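Local coordinates for exopolygalacturonase (Yersinia enterocolitica, PDB 2UVF), which hydrolyses polygalacturonic acid from a chain end, acting as an exo-type family 28 glycoside hydrolase that probably releases digalacturonic acid, at residues 438-443 / 478-483; 463-468 / 522-527; 403-408 / 424-429. One frame throughout, in Å; residues are numbered along the deposited sequence. Where two conformers were deposited one is given.

Contact 1 of 3, residues 438-443 / 478-483; sequences IVTGSH and RNVTFR. With ADA (alpha-D-galactopyranuronic acid), chain C; ADA (alpha-D-galactopyranuronic acid), chain B.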
loop_
_atom_site.group_PDB
_atom_site.type_symbol
_atom_site.label_atom_id
_atom_site.label_comp_id
_atom_site.label_asym_id
_atom_site.label_seq_id
_atom_site.Cartn_x
_atom_site.Cartn_y
_atom_site.Cartn_z
ATOM N N ILE A 438 -7.214 -2.381 1.610
ATOM C CA ILE A 438 -6.680 -1.887 2.873
ATOM C C ILE A 438 -6.739 -3.023 3.874
ATOM O O ILE A 438 -7.818 -3.497 4.213
ATOM C CB ILE A 438 -7.453 -0.628 3.370
ATOM C CG1 ILE A 438 -7.509 0.450 2.264
ATOM C CG2 ILE A 438 -6.894 -0.106 4.728
ATOM C CD1 ILE A 438 -6.154 1.033 1.866
ATOM N N VAL A 439 -5.560 -3.474 4.303
ATOM C CA VAL A 439 -5.435 -4.649 5.147
ATOM C C VAL A 439 -4.702 -4.315 6.440
ATOM O O VAL A 439 -3.558 -3.877 6.399
ATOM C CB VAL A 439 -4.709 -5.807 4.418
ATOM C CG1 VAL A 439 -4.737 -7.076 5.294
ATOM C CG2 VAL A 439 -5.362 -6.055 3.071
ATOM N N THR A 440 -5.388 -4.502 7.574
ATOM C CA THR A 440 -4.809 -4.341 8.917
ATOM C C THR A 440 -4.936 -5.645 9.742
ATOM O O THR A 440 -6.024 -5.962 10.174
ATOM C CB THR A 440 -5.571 -3.240 9.742
ATOM O OG1 THR A 440 -6.873 -3.722 10.075
ATOM C CG2 THR A 440 -5.741 -1.933 8.997
ATOM N N GLY A 441 -3.914 -6.475 9.918
ATOM C CA GLY A 441 -2.873 -6.787 8.963
ATOM C C GLY A 441 -2.629 -8.266 9.217
ATOM O O GLY A 441 -2.010 -8.937 8.417
ATOM N N SER A 442 -3.188 -8.740 10.337
ATOM C CA SER A 442 -2.932 -10.051 11.020
ATOM C C SER A 442 -1.822 -9.928 12.056
ATOM O O SER A 442 -2.020 -10.300 13.207
ATOM C CB SER A 442 -2.699 -11.244 10.097
ATOM O OG SER A 442 -1.875 -12.213 10.735
ATOM N N HIS A 443 -0.677 -9.390 11.642
ATOM C CA HIS A 443 0.366 -8.935 12.582
ATOM C C HIS A 443 -0.095 -7.630 13.249
ATOM O O HIS A 443 0.196 -6.549 12.753
ATOM C CB HIS A 443 1.724 -8.728 11.871
ATOM C CG HIS A 443 2.368 -9.993 11.377
ATOM N ND1 HIS A 443 3.636 -9.995 10.808
ATOM C CD2 HIS A 443 1.938 -11.295 11.386
ATOM C CE1 HIS A 443 3.953 -11.239 10.477
ATOM N NE2 HIS A 443 2.942 -12.048 10.818
ATOM N N ARG A 478 -7.156 0.033 15.738
ATOM C CA ARG A 478 -8.083 1.007 16.264
ATOM C C ARG A 478 -7.986 2.279 15.450
ATOM O O ARG A 478 -6.985 2.517 14.769
ATOM C CB ARG A 478 -7.806 1.293 17.748
ATOM C CG ARG A 478 -6.424 1.842 18.088
ATOM C CD ARG A 478 -6.201 1.738 19.609
ATOM N NE ARG A 478 -4.846 2.089 20.052
ATOM C CZ ARG A 478 -4.336 1.736 21.234
ATOM N NH1 ARG A 478 -5.051 1.025 22.105
ATOM N NH2 ARG A 478 -3.093 2.081 21.549
ATOM N N ASN A 479 -9.036 3.090 15.537
ATOM C CA ASN A 479 -9.146 4.338 14.788
ATOM C C ASN A 479 -8.799 4.193 13.293
ATOM O O ASN A 479 -7.900 4.846 12.773
ATOM C CB ASN A 479 -8.381 5.465 15.479
ATOM C CG ASN A 479 -8.655 6.805 14.849
ATOM O OD1 ASN A 479 -9.751 7.040 14.320
ATOM N ND2 ASN A 479 -7.658 7.688 14.863
ATOM N N VAL A 480 -9.542 3.310 12.632
ATOM C CA VAL A 480 -9.406 3.034 11.199
ATOM C C VAL A 480 -10.672 3.560 10.506
ATOM O O VAL A 480 -11.785 3.185 10.883
ATOM C CB VAL A 480 -9.212 1.497 10.938
ATOM C CG1 VAL A 480 -9.443 1.147 9.481
ATOM C CG2 VAL A 480 -7.821 1.017 11.392
ATOM N N THR A 481 -10.489 4.455 9.530
ATOM C CA THR A 481 -11.596 5.057 8.774
ATOM C C THR A 481 -11.502 4.666 7.313
ATOM O O THR A 481 -10.454 4.805 6.689
ATOM C CB THR A 481 -11.668 6.622 8.908
ATOM O OG1 THR A 481 -11.948 6.974 10.263
ATOM C CG2 THR A 481 -12.781 7.213 8.035
ATOM N N PHE A 482 -12.616 4.191 6.775
ATOM C CA PHE A 482 -12.694 3.765 5.392
ATOM C C PHE A 482 -13.901 4.463 4.777
ATOM O O PHE A 482 -15.034 4.061 4.984
ATOM C CB PHE A 482 -12.829 2.238 5.340
ATOM C CG PHE A 482 -12.798 1.664 3.956
ATOM C CD1 PHE A 482 -11.605 1.169 3.422
ATOM C CD2 PHE A 482 -13.957 1.601 3.187
ATOM C CE1 PHE A 482 -11.583 0.616 2.158
ATOM C CE2 PHE A 482 -13.929 1.050 1.932
ATOM C CZ PHE A 482 -12.738 0.558 1.414
ATOM N N ARG A 483 -13.641 5.516 4.005
ATOM C CA ARG A 483 -14.708 6.425 3.579
ATOM C C ARG A 483 -14.534 6.969 2.164
ATOM O O ARG A 483 -13.440 6.978 1.633
ATOM C CB ARG A 483 -14.849 7.593 4.582
ATOM C CG ARG A 483 -13.715 8.579 4.579
ATOM C CD ARG A 483 -14.079 9.800 5.376
ATOM N NE ARG A 483 -13.073 10.850 5.298
ATOM C CZ ARG A 483 -12.845 11.753 6.257
ATOM N NH1 ARG A 483 -13.540 11.721 7.394
ATOM N NH2 ARG A 483 -11.905 12.669 6.089
HETATM C C1 ADA C . 2.233 -11.096 7.235
HETATM C C2 ADA C . 2.185 -9.560 7.377
HETATM C C3 ADA C . 3.071 -8.962 6.267
HETATM C C4 ADA C . 4.533 -9.490 6.401
HETATM C C5 ADA C . 4.534 -11.034 6.331
HETATM C C6 ADA C . 5.890 -11.779 6.476
HETATM O O2 ADA C . 0.832 -9.068 7.315
HETATM O O3 ADA C . 3.015 -7.538 6.287
HETATM O O4 ADA C . 5.142 -9.045 7.618
HETATM O O5 ADA C . 3.605 -11.602 7.304
HETATM O O6B ADA C . 5.912 -12.737 7.281
HETATM O O6A ADA C . 6.870 -11.408 5.785
HETATM C C1 ADA B . -0.320 -12.419 3.307
HETATM C C2 ADA B . 1.163 -11.996 3.349
HETATM C C3 ADA B . 1.905 -13.061 4.188
HETATM C C4 ADA B . 1.486 -12.811 5.647
HETATM C C5 ADA B . -0.028 -13.083 5.714
HETATM C C6 ADA B . -0.584 -12.794 7.128
HETATM O O1 ADA B . -0.525 -13.771 2.802
HETATM O O2 ADA B . 1.722 -11.814 2.068
HETATM O O3 ADA B . 3.339 -13.067 3.979
HETATM O O4 ADA B . 1.678 -11.403 5.933
HETATM O O5 ADA B . -0.788 -12.310 4.687
HETATM O O6B ADA B . -0.905 -11.610 7.403
HETATM O O6A ADA B . -0.690 -13.760 7.926
#
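The backbone O of G441 lies 3.1 Å from hydroxyl O2 of the chain C galacturonic acid, which could donate a proton to it, and equally 3.1 Å from O6B of the chain B sugar, a carboxylate oxygen that is simply a close neighbour. It belongs to the segment 438-443, which runs out of a strand of the family's right-handed parallel beta-helix into the substrate pocket, while 478-483 lies on another wall of the same solenoid. The peptide bond before G441 is cis, and the chain bends here. Beyond it, H443 has CG beside the backbone N (chi1 -68°), and its imidazole presents one face to the chain C residue. C1 of that residue sits 3.7 Å above the ring plane, displaced toward the rim. Y233 OH is hydrogen-bonded to H443 ND1 and would help fix the rotation of this ring. S442 brings CB to 3.3 Å from the chain B carboxylate atom O6B.

The opposite flank of the strand serves the hydrophobic interior. I438 sends CG1 to the edge of the F482 ring, near its plane, with CG1 4.1 Å from CE1 of F482. F482 can reach this far because its CG stands anti to its backbone N (chi1 -175°), and its long, flat, apolar ring suits a place that spans the core. L465 packs against both I438 and F482. On the outer surface R478 and R483 form salt bridges with E449 and E454. No hydrogen bond joins the segments, as expected of facing walls that meet through apolar groups. I438, T440 and V480 are beta-branched, a type that favours strands. Two residues along each strand from the first pair, T440 and V480 approach through methyl groups, CG2 of T440 standing 4.3 Å from CG2 of V480.

Contact 2 of 3, residues 463-468 / 522-527; sequences IGLRAK and FTLKNV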
loop_
_atom_site.group_PDB
_atom_site.type_symbol
_atom_site.label_atom_id
_atom_site.label_comp_id
_atom_site.label_asym_id
_atom_site.label_seq_id
_atom_site.Cartn_x
_atom_site.Cartn_y
_atom_site.Cartn_z
ATOM N N ILE A 463 -11.321 -7.668 -1.479
ATOM C CA ILE A 463 -11.923 -7.116 -0.283
ATOM C C ILE A 463 -11.575 -5.636 -0.253
ATOM O O ILE A 463 -10.488 -5.263 -0.665
ATOM C CB ILE A 463 -11.438 -7.902 1.023
ATOM C CG1 ILE A 463 -11.885 -9.372 0.964
ATOM C CG2 ILE A 463 -11.968 -7.260 2.303
ATOM C CD1 ILE A 463 -11.217 -10.327 1.960
ATOM N N GLY A 464 -12.497 -4.793 0.211
ATOM C CA GLY A 464 -12.173 -3.382 0.460
ATOM C C GLY A 464 -11.346 -3.179 1.729
ATOM O O GLY A 464 -10.204 -2.744 1.687
ATOM N N LEU A 465 -11.933 -3.497 2.869
ATOM C CA LEU A 465 -11.281 -3.309 4.138
ATOM C C LEU A 465 -11.204 -4.663 4.814
ATOM O O LEU A 465 -12.231 -5.308 5.051
ATOM C CB LEU A 465 -12.031 -2.279 4.993
ATOM C CG LEU A 465 -11.525 -2.005 6.407
ATOM C CD1 LEU A 465 -10.064 -1.598 6.427
ATOM C CD2 LEU A 465 -12.393 -0.926 7.078
ATOM N N ARG A 466 -9.981 -5.114 5.093
ATOM C CA ARG A 466 -9.737 -6.426 5.696
ATOM C C ARG A 466 -8.939 -6.276 6.994
ATOM O O ARG A 466 -7.817 -5.794 6.985
ATOM C CB ARG A 466 -9.017 -7.364 4.701
ATOM C CG ARG A 466 -8.519 -8.727 5.264
ATOM C CD ARG A 466 -9.644 -9.656 5.745
ATOM N NE ARG A 466 -9.329 -11.072 5.515
ATOM C CZ ARG A 466 -9.710 -12.081 6.301
ATOM N NH1 ARG A 466 -10.405 -11.850 7.409
ATOM N NH2 ARG A 466 -9.371 -13.330 5.991
ATOM N N ALA A 467 -9.552 -6.678 8.101
ATOM C CA ALA A 467 -8.959 -6.573 9.441
ATOM C C ALA A 467 -8.918 -7.965 10.025
ATOM O O ALA A 467 -9.960 -8.568 10.318
ATOM C CB ALA A 467 -9.742 -5.591 10.366
ATOM N N LYS A 468 -7.701 -8.481 10.153
ATOM C CA LYS A 468 -7.455 -9.865 10.576
ATOM C C LYS A 468 -6.498 -9.904 11.756
ATOM O O LYS A 468 -5.537 -9.146 11.799
ATOM C CB LYS A 468 -6.913 -10.713 9.406
ATOM C CG LYS A 468 -6.361 -9.885 8.236
ATOM C CD LYS A 468 -5.036 -10.406 7.682
ATOM C CE LYS A 468 -5.180 -11.257 6.439
ATOM N NZ LYS A 468 -3.919 -11.180 5.612
ATOM N N PHE A 522 -13.869 1.512 14.361
ATOM C CA PHE A 522 -13.820 1.407 12.903
ATOM C C PHE A 522 -15.014 2.147 12.343
ATOM O O PHE A 522 -16.139 1.989 12.813
ATOM C CB PHE A 522 -13.889 -0.054 12.439
ATOM C CG PHE A 522 -12.546 -0.739 12.327
ATOM C CD1 PHE A 522 -11.627 -0.712 13.378
ATOM C CD2 PHE A 522 -12.208 -1.441 11.162
ATOM C CE1 PHE A 522 -10.397 -1.352 13.263
ATOM C CE2 PHE A 522 -10.969 -2.092 11.050
ATOM C CZ PHE A 522 -10.075 -2.046 12.096
ATOM N N THR A 523 -14.747 2.932 11.314
ATOM C CA THR A 523 -15.748 3.720 10.627
ATOM C C THR A 523 -15.785 3.381 9.135
ATOM O O THR A 523 -14.774 3.512 8.419
ATOM C CB THR A 523 -15.472 5.218 10.834
ATOM O OG1 THR A 523 -15.564 5.507 12.231
ATOM C CG2 THR A 523 -16.462 6.084 10.067
ATOM N N LEU A 524 -16.962 2.928 8.703
ATOM C CA LEU A 524 -17.311 2.763 7.302
ATOM C C LEU A 524 -18.414 3.772 6.928
ATOM O O LEU A 524 -19.528 3.691 7.425
ATOM C CB LEU A 524 -17.761 1.326 7.033
ATOM C CG LEU A 524 -17.603 0.787 5.604
ATOM C CD1 LEU A 524 -16.243 0.150 5.424
ATOM C CD2 LEU A 524 -18.691 -0.236 5.342
ATOM N N LYS A 525 -18.074 4.721 6.051
ATOM C CA LYS A 525 -18.937 5.859 5.722
ATOM C C LYS A 525 -18.840 6.217 4.243
ATOM O O LYS A 525 -17.741 6.190 3.676
ATOM C CB LYS A 525 -18.524 7.081 6.544
ATOM C CG LYS A 525 -19.633 8.100 6.720
ATOM C CD LYS A 525 -19.299 9.141 7.797
ATOM C CE LYS A 525 -19.037 8.494 9.166
ATOM N NZ LYS A 525 -19.284 9.420 10.334
ATOM N N ASN A 526 -19.981 6.551 3.630
ATOM C CA ASN A 526 -20.024 7.064 2.246
ATOM C C ASN A 526 -19.321 6.116 1.271
ATOM O O ASN A 526 -18.413 6.530 0.567
ATOM C CB ASN A 526 -19.365 8.452 2.145
ATOM C CG ASN A 526 -19.950 9.481 3.109
ATOM O OD1 ASN A 526 -21.035 9.309 3.647
ATOM N ND2 ASN A 526 -19.219 10.568 3.313
ATOM N N VAL A 527 -19.744 4.852 1.263
ATOM C CA VAL A 527 -19.111 3.780 0.489
ATOM C C VAL A 527 -20.187 3.070 -0.327
ATOM O O VAL A 527 -21.236 2.711 0.191
ATOM C CB VAL A 527 -18.356 2.755 1.402
ATOM C CG1 VAL A 527 -18.062 1.428 0.666
ATOM C CG2 VAL A 527 -17.078 3.368 1.991
#
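With chi1 at 177°, L465 stretches its CG anti to the backbone N, and chi2 of 55° then swings a methyl toward the far wall, where F522 waits with chi1 at -89°, a value that keeps CG beside its own backbone N. The two side chains meet at a slant, with CD2 of L465 4.1 Å from CD2 of F522. That same leucine methyl also approaches L524, lying 4.3 Å from its CD1, so one branch of L465 rests on two residues that point into the interior from the same strand. A467 completes the group: its CB is 3.8 Å from CE2 of F522 and 4.0 Å from CZ of the same ring. The small methyl fits where the aromatic ring extends almost to the opposite backbone.

These residues lie inside the parallel beta-helix, on strands 463-470 and 518-532, which belong to different faces of the solenoid. Neighbouring coils also line the interior: F482, on strand 476-490 beside 518-532, touches L524, while M495 and M497 of strand 493-500 continue the apolar filling against L465 and F522 respectively. Aliphatic and aromatic types suit a buried interior shut off from water, and because carbon alone meets carbon between these side chains, no hydrogen bond crosses from one segment to the other.

The neighbouring residues face the other way. R466 points away from the far segment, and K468 touches the bound galacturonic acid, its NZ forming a long, weak ion pair with D403. On the far strand's outer side, K525 NZ makes a salt bridge to E61.

Contact 3 of 3, residues 403-408 / 424-429; sequences DCINFA and AWLFNN. With ADA (alpha-D-galactopyranuronic acid), chain C.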
loop_
_atom_site.group_PDB
_atom_site.type_symbol
_atom_site.label_atom_id
_atom_site.label_comp_id
_atom_site.label_asym_id
_atom_site.label_seq_id
_atom_site.Cartn_x
_atom_site.Cartn_y
_atom_site.Cartn_z
ATOM N N ASP A 403 -1.985 -8.808 -0.691
ATOM C CA ASP A 403 -2.684 -7.614 -0.201
ATOM C C ASP A 403 -2.120 -6.438 -0.979
ATOM O O ASP A 403 -0.946 -6.451 -1.327
ATOM C CB ASP A 403 -2.438 -7.373 1.297
ATOM C CG ASP A 403 -2.990 -8.488 2.187
ATOM O OD1 ASP A 403 -3.976 -9.163 1.773
ATOM O OD2 ASP A 403 -2.463 -8.665 3.321
ATOM N N CYS A 404 -2.949 -5.435 -1.255
ATOM C CA CYS A 404 -2.482 -4.239 -1.932
ATOM C C CYS A 404 -1.686 -3.354 -0.986
ATOM O O CYS A 404 -0.530 -3.066 -1.251
ATOM C CB CYS A 404 -3.653 -3.480 -2.574
ATOM S SG CYS A 404 -4.651 -4.463 -3.754
ATOM N N ILE A 405 -2.322 -2.877 0.080
ATOM C CA ILE A 405 -1.627 -2.159 1.135
ATOM C C ILE A 405 -1.859 -2.938 2.426
ATOM O O ILE A 405 -3.002 -3.214 2.811
ATOM C CB ILE A 405 -2.065 -0.666 1.276
ATOM C CG1 ILE A 405 -1.848 0.088 -0.038
ATOM C CG2 ILE A 405 -1.319 0.033 2.443
ATOM C CD1 ILE A 405 -2.637 1.392 -0.120
ATOM N N ASN A 406 -0.755 -3.339 3.052
ATOM C CA ASN A 406 -0.824 -4.098 4.282
ATOM C C ASN A 406 -0.197 -3.314 5.424
ATOM O O ASN A 406 0.818 -2.647 5.234
ATOM C CB ASN A 406 -0.086 -5.428 4.110
ATOM C CG ASN A 406 -0.172 -6.292 5.342
ATOM O OD1 ASN A 406 0.697 -6.252 6.208
ATOM N ND2 ASN A 406 -1.233 -7.057 5.440
ATOM N N PHE A 407 -0.800 -3.396 6.605
ATOM C CA PHE A 407 -0.207 -2.790 7.820
ATOM C C PHE A 407 0.110 -3.854 8.834
ATOM O O PHE A 407 -0.723 -4.689 9.136
ATOM C CB PHE A 407 -1.124 -1.737 8.432
ATOM C CG PHE A 407 -1.411 -0.602 7.511
ATOM C CD1 PHE A 407 -0.496 0.429 7.360
ATOM C CD2 PHE A 407 -2.604 -0.571 6.777
ATOM C CE1 PHE A 407 -0.767 1.478 6.498
ATOM C CE2 PHE A 407 -2.876 0.475 5.917
ATOM C CZ PHE A 407 -1.950 1.500 5.764
ATOM N N ALA A 408 1.332 -3.831 9.334
ATOM C CA ALA A 408 1.796 -4.831 10.290
ATOM C C ALA A 408 2.359 -4.135 11.538
ATOM O O ALA A 408 2.977 -3.077 11.433
ATOM C CB ALA A 408 2.862 -5.691 9.656
ATOM N N ALA A 424 -1.582 6.516 8.852
ATOM C CA ALA A 424 -1.568 6.189 7.410
ATOM C C ALA A 424 -2.645 6.970 6.643
ATOM O O ALA A 424 -3.768 7.081 7.082
ATOM C CB ALA A 424 -1.764 4.713 7.218
ATOM N N TRP A 425 -2.308 7.500 5.486
ATOM C CA TRP A 425 -3.314 8.227 4.728
ATOM C C TRP A 425 -3.303 7.690 3.303
ATOM O O TRP A 425 -2.316 7.782 2.585
ATOM C CB TRP A 425 -3.085 9.733 4.885
ATOM C CG TRP A 425 -4.048 10.676 4.244
ATOM C CD1 TRP A 425 -5.356 10.461 3.918
ATOM C CD2 TRP A 425 -3.749 12.017 3.854
ATOM N NE1 TRP A 425 -5.893 11.591 3.324
ATOM C CE2 TRP A 425 -4.926 12.566 3.291
ATOM C CE3 TRP A 425 -2.595 12.815 3.932
ATOM C CZ2 TRP A 425 -4.981 13.877 2.812
ATOM C CZ3 TRP A 425 -2.651 14.123 3.453
ATOM C CH2 TRP A 425 -3.841 14.641 2.904
ATOM N N LEU A 426 -4.385 7.033 2.930
ATOM C CA LEU A 426 -4.393 6.313 1.643
ATOM C C LEU A 426 -5.474 6.908 0.757
ATOM O O LEU A 426 -6.642 6.677 0.994
ATOM C CB LEU A 426 -4.614 4.798 1.860
ATOM C CG LEU A 426 -3.740 3.974 2.845
ATOM C CD1 LEU A 426 -2.241 4.284 2.711
ATOM C CD2 LEU A 426 -4.190 4.143 4.284
ATOM N N PHE A 427 -5.077 7.690 -0.248
ATOM C CA PHE A 427 -6.036 8.429 -1.067
ATOM C C PHE A 427 -5.716 8.445 -2.571
ATOM O O PHE A 427 -4.572 8.312 -2.962
ATOM C CB PHE A 427 -6.260 9.857 -0.504
ATOM C CG PHE A 427 -5.024 10.747 -0.518
ATOM C CD1 PHE A 427 -4.804 11.641 -1.568
ATOM C CD2 PHE A 427 -4.103 10.716 0.533
ATOM C CE1 PHE A 427 -3.678 12.488 -1.595
ATOM C CE2 PHE A 427 -2.961 11.546 0.523
ATOM C CZ PHE A 427 -2.750 12.431 -0.542
ATOM N N ASN A 428 -6.747 8.623 -3.394
ATOM C CA ASN A 428 -6.610 8.738 -4.853
ATOM C C ASN A 428 -5.870 7.566 -5.515
ATOM O O ASN A 428 -5.089 7.754 -6.456
ATOM C CB ASN A 428 -5.985 10.092 -5.253
ATOM C CG ASN A 428 -6.800 11.291 -4.761
ATOM O OD1 ASN A 428 -7.985 11.162 -4.405
ATOM N ND2 ASN A 428 -6.174 12.458 -4.753
ATOM N N ASN A 429 -6.116 6.362 -5.005
ATOM C CA ASN A 429 -5.507 5.140 -5.565
ATOM C C ASN A 429 -6.532 4.400 -6.330
ATOM O O ASN A 429 -7.749 4.517 -6.050
ATOM C CB ASN A 429 -4.945 4.225 -4.459
ATOM C CG ASN A 429 -3.897 4.913 -3.640
ATOM O OD1 ASN A 429 -2.825 5.154 -4.132
ATOM N ND2 ASN A 429 -4.220 5.275 -2.388
HETATM C C1 ADA C . 2.233 -11.096 7.235
HETATM C C2 ADA C . 2.185 -9.560 7.377
HETATM C C3 ADA C . 3.071 -8.962 6.267
HETATM C C4 ADA C . 4.533 -9.490 6.401
HETATM C C5 ADA C . 4.534 -11.034 6.331
HETATM C C6 ADA C . 5.890 -11.779 6.476
HETATM O O2 ADA C . 0.832 -9.068 7.315
HETATM O O3 ADA C . 3.015 -7.538 6.287
HETATM O O4 ADA C . 5.142 -9.045 7.618
HETATM O O5 ADA C . 3.605 -11.602 7.304
HETATM O O6B ADA C . 5.912 -12.737 7.281
HETATM O O6A ADA C . 6.870 -11.408 5.785
#
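F407 and L426 meet head-on across the core: a methyl of the leucine arrives at the rim of the phenyl ring, near its plane, with CD2 of L426 3.8 Å from CZ of F407. The ring is reached by A424 at a slant instead, its CB 3.5 Å from CE1 of F407, and alanine's short side chain suits a place where the ring comes so near. Beside them I405 and L426 lie alongside each other, pointing oppositely, CD1 of I405 4.1 Å from CD1 of L426. That CD1 of L426 sits between I405 and F407, also 4.1 Å from CZ of F407, while CD2 is the branch that reaches the ring's rim.

All four are buried in the core of the parallel beta-helix, where strands 405-408 and 424-427 form opposing walls. Their axes run nearly antiparallel, at 171°, and approach to 10.7 Å, a span filled by side chains rather than backbone bonds. I451 of the next coil packs on both A424 and L426.

The reverse side of strand 405-408 belongs to the substrate pocket. N406, with CG anti to the backbone N (chi1 -178°), projects its amide outward, and the chain C sugar's O3 donates a hydrogen bond to OD1 of N406 at 2.7 Å. ND2 of N406 makes a weak bond to OD2 of D403, 2.9 Å long with an N-H...O angle of 129°, so the amide turns its oxygen to the sugar while its nitrogen leans on a carboxylate. Asparagine suits this place by offering an acceptor and a donor together. On the far wall, W425 points away, and its ring takes CE2 of F427 over its centre, 3.4 Å above the plane.

All three contacts lie in the beta-helix of the family 28 region. Along the chain contact 3 closes before contact 1 opens, whereas the segments of contacts 1 and 2 alternate. The centres of contacts 1 and 2 are about 7 Å apart. Those of contacts 1 and 3 are about 9 Å apart, and those of contacts 2 and 3 about 12 Å. Strands 405-408, 438-441 and 463-470 are successive parallel neighbours, and probable backbone hydrogen bonds tie V439 to I405 and F407, T440 to R466, and F482 to T523. The three contacts thus form a continuous apolar filling, while the same strands and the loop that follows 438-441 carry N406, G441, S442, H443 and K468 to the sugar-binding pocket.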